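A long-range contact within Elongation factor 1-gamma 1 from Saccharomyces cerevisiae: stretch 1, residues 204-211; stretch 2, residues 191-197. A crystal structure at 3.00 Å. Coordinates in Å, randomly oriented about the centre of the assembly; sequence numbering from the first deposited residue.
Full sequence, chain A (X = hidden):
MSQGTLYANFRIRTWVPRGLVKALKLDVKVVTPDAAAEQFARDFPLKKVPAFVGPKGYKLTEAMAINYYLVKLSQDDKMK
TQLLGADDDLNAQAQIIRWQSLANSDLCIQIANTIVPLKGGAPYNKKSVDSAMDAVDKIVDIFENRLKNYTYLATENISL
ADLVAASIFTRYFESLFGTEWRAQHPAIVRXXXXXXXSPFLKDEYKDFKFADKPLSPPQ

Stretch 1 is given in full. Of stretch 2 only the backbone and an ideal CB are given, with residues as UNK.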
# COMPACT_ATOMS: atom_id res chain seq x y z
N GLU A 204 -6.73 8.91 3.49
CA GLU A 204 -6.09 7.96 4.40
C GLU A 204 -4.92 8.61 5.08
O GLU A 204 -4.44 8.12 6.09
CB GLU A 204 -5.58 6.73 3.64
CG GLU A 204 -6.46 5.49 3.73
CD GLU A 204 -7.83 5.66 3.08
OE1 GLU A 204 -7.90 6.07 1.89
OE2 GLU A 204 -8.83 5.36 3.78
N TYR A 205 -4.46 9.72 4.52
CA TYR A 205 -3.29 10.38 5.07
C TYR A 205 -3.58 11.65 5.83
O TYR A 205 -2.73 12.54 5.91
CB TYR A 205 -2.29 10.64 3.95
CG TYR A 205 -1.52 9.41 3.54
CD1 TYR A 205 -0.29 9.13 4.11
CD2 TYR A 205 -2.03 8.53 2.59
CE1 TYR A 205 0.43 8.00 3.75
CE2 TYR A 205 -1.33 7.39 2.23
CZ TYR A 205 -0.09 7.13 2.81
OH TYR A 205 0.65 6.03 2.44
N LYS A 206 -4.78 11.74 6.40
CA LYS A 206 -5.17 12.91 7.16
C LYS A 206 -4.07 13.30 8.14
O LYS A 206 -3.14 14.03 7.80
CB LYS A 206 -6.46 12.63 7.92
CG LYS A 206 -7.62 13.50 7.48
CD LYS A 206 -7.85 13.42 5.98
CE LYS A 206 -9.12 14.18 5.63
NZ LYS A 206 -9.39 14.25 4.16
N ASP A 207 -4.18 12.82 9.37
CA ASP A 207 -3.16 13.14 10.36
C ASP A 207 -2.01 12.14 10.24
O ASP A 207 -2.01 11.08 10.87
CB ASP A 207 -3.78 13.13 11.76
CG ASP A 207 -4.85 12.04 11.92
OD1 ASP A 207 -5.82 12.01 11.13
OD2 ASP A 207 -4.72 11.22 12.86
N PHE A 208 -1.04 12.50 9.41
CA PHE A 208 0.12 11.65 9.19
C PHE A 208 1.34 12.22 9.90
O PHE A 208 1.70 13.37 9.69
CB PHE A 208 0.39 11.53 7.68
CG PHE A 208 1.65 10.79 7.35
CD1 PHE A 208 1.77 9.45 7.66
CD2 PHE A 208 2.73 11.45 6.77
CE1 PHE A 208 2.96 8.77 7.41
CE2 PHE A 208 3.92 10.78 6.52
CZ PHE A 208 4.03 9.44 6.84
N LYS A 209 1.98 11.42 10.75
CA LYS A 209 3.15 11.89 11.49
C LYS A 209 4.49 11.58 10.83
O LYS A 209 5.04 10.49 11.01
CB LYS A 209 3.17 11.30 12.92
CG LYS A 209 2.44 12.14 13.99
CD LYS A 209 2.70 11.63 15.42
CE LYS A 209 4.18 11.73 15.82
NZ LYS A 209 4.43 11.27 17.22
N PHE A 210 5.02 12.54 10.09
CA PHE A 210 6.32 12.35 9.45
C PHE A 210 7.42 12.31 10.50
O PHE A 210 8.00 13.33 10.82
CB PHE A 210 6.63 13.50 8.50
CG PHE A 210 6.58 13.12 7.07
CD1 PHE A 210 7.36 12.08 6.59
CD2 PHE A 210 5.73 13.78 6.19
CE1 PHE A 210 7.30 11.71 5.26
CE2 PHE A 210 5.65 13.42 4.86
CZ PHE A 210 6.44 12.38 4.39
N ALA A 211 7.70 11.14 11.04
CA ALA A 211 8.73 11.01 12.06
C ALA A 211 10.05 11.64 11.61
O ALA A 211 10.39 11.62 10.43
CB ALA A 211 8.93 9.54 12.40
N UNK A 191 8.00 11.94 -4.58
CA UNK A 191 7.09 10.89 -5.02
C UNK A 191 6.02 10.56 -3.98
O UNK A 191 4.82 10.56 -4.28
CB UNK A 191 7.88 9.63 -5.36
N UNK A 192 6.46 10.29 -2.77
CA UNK A 192 5.55 9.94 -1.71
C UNK A 192 4.40 10.93 -1.57
O UNK A 192 3.22 10.54 -1.64
CB UNK A 192 6.32 9.84 -0.39
N UNK A 193 4.74 12.20 -1.41
CA UNK A 193 3.73 13.25 -1.24
C UNK A 193 2.78 13.36 -2.42
O UNK A 193 1.57 13.55 -2.25
CB UNK A 193 4.42 14.60 -1.02
N UNK A 194 3.30 13.22 -3.63
CA UNK A 194 2.43 13.31 -4.78
C UNK A 194 1.44 12.16 -4.77
O UNK A 194 0.29 12.32 -5.20
CB UNK A 194 3.24 13.31 -6.08
N UNK A 195 1.87 11.00 -4.29
CA UNK A 195 0.97 9.88 -4.31
C UNK A 195 -0.07 9.98 -3.22
O UNK A 195 -1.22 9.62 -3.45
CB UNK A 195 1.75 8.57 -4.18
N UNK A 196 0.31 10.48 -2.04
CA UNK A 196 -0.63 10.61 -0.92
C UNK A 196 -1.73 11.61 -1.25
O UNK A 196 -2.88 11.46 -0.82
CB UNK A 196 0.10 11.04 0.35
N UNK A 197 -1.34 12.63 -2.00
CA UNK A 197 -2.27 13.68 -2.37
C UNK A 197 -3.42 13.21 -3.24
O UNK A 197 -4.49 13.82 -3.22
CB UNK A 197 -1.51 14.80 -3.10

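Stretch 2 is helical, with phi/psi near -60/-40 throughout, and stretch 1 lies against it as an irregular strip whose aromatic rings, Tyr205, Phe208 and Phe210, supply nearly everything on offer. Helix periodicity therefore sets the rule: two positions four residues apart should do most of the work.

Position 191 has nothing of stretch 1 within 5.5 Å of its ideal CB, so this contact leaves its choice free. The residue is Trp191, which makes no contact with stretch 1 and bonds through NE1 elsewhere in the structure.

At position 192 CA-to-CB points toward the three rings, yet the ideal CB is still 5.4 Å from Phe210 CZ. That gap calls for a long apolar side chain; Leu, Met or an aromatic would all suit, while a small residue would leave the rings unreached. The deposited Phe192, chi1 t, puts its ring among all three. Phe192 CD2 is 3.6 Å from Phe210 CZ and Phe192 CE2 is 3.8 Å from Phe208 CE2, both at the edge of the Phe192 ring, while Phe192 CZ lies 3.6 Å from Tyr205 CE1. The Phe192 ring plane makes angles of 59° to 82° with those of its three neighbours, and each pair is oblique.

Position 193 points sideways, with no atom of stretch 1 near its ideal CB. A polar residue of modest length could reach the rim of Phe210, and many others would be tolerated. It is Asn193, chi1 m, whose OD1 comes 3.7 Å from Phe210 CE2, at the ring edge; the oxygen's larger role appears at position 196.

Position 194 is out of reach and unconstrained here; Thr194 occupies it. Position 195 points sideways and also makes no contact, so stretch 1 does not select its Val195.

Position 196 is the tightest: CB points toward stretch 1 and its ideal position is 3.9 Å from Tyr205 CG. A slender chain that can lie over a ring face is favoured, so Leu, Met, Gln, Lys or Arg are plausible. Arg196 uses its length. Arg196 CG sits 3.9 Å from the Tyr205 ring centroid, almost on the ring normal, a CH-pi contact, and Arg196 CD is 3.5 Å from Tyr205 CD1. Beyond, Phe210 and Phe208 lie over one face of the guanidinium, with Arg196 NH2 3.7 Å from Phe210 CE2. Asn193 steadies that end within the helix: Arg196 NH2 donates to Asn193 OD1 at a very short 2.5 Å, supplemented by a weak bond from Arg196 NE to the same Asn193 OD1 at 3.2 Å.

Position 197 points away from stretch 1, which places no demand on it; it is Ala197.

Stretch 2 (191-197) WFNTVRA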
# COMPACT_ATOMS: atom_id res chain seq x y z
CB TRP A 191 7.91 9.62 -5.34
CG TRP A 191 7.11 8.33 -5.51
CD1 TRP A 191 6.35 7.95 -6.59
CD2 TRP A 191 6.93 7.30 -4.51
NE1 TRP A 191 5.71 6.76 -6.32
CE2 TRP A 191 6.04 6.34 -5.06
CE3 TRP A 191 7.43 7.10 -3.22
CZ2 TRP A 191 5.63 5.19 -4.36
CZ3 TRP A 191 7.02 5.96 -2.51
CH2 TRP A 191 6.13 5.02 -3.09
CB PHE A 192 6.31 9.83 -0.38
CG PHE A 192 5.48 9.28 0.74
CD1 PHE A 192 4.86 8.04 0.63
CD2 PHE A 192 5.31 10.01 1.91
CE1 PHE A 192 4.09 7.53 1.67
CE2 PHE A 192 4.54 9.51 2.95
CZ PHE A 192 3.92 8.27 2.83
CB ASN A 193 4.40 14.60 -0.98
CG ASN A 193 5.42 14.55 0.16
OD1 ASN A 193 5.18 13.93 1.19
ND2 ASN A 193 6.55 15.21 -0.03
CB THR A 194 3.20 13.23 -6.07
OG1 THR A 194 4.40 14.00 -5.96
CG2 THR A 194 2.34 13.77 -7.20
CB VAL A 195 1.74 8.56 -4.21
CG1 VAL A 195 0.77 7.40 -4.40
CG2 VAL A 195 2.81 8.51 -5.28
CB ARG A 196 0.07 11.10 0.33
CG ARG A 196 1.31 10.36 0.69
CD ARG A 196 1.89 10.85 2.00
NE ARG A 196 2.64 12.11 1.89
CZ ARG A 196 2.29 13.25 2.49
NH1 ARG A 196 1.19 13.30 3.24
NH2 ARG A 196 3.03 14.33 2.34
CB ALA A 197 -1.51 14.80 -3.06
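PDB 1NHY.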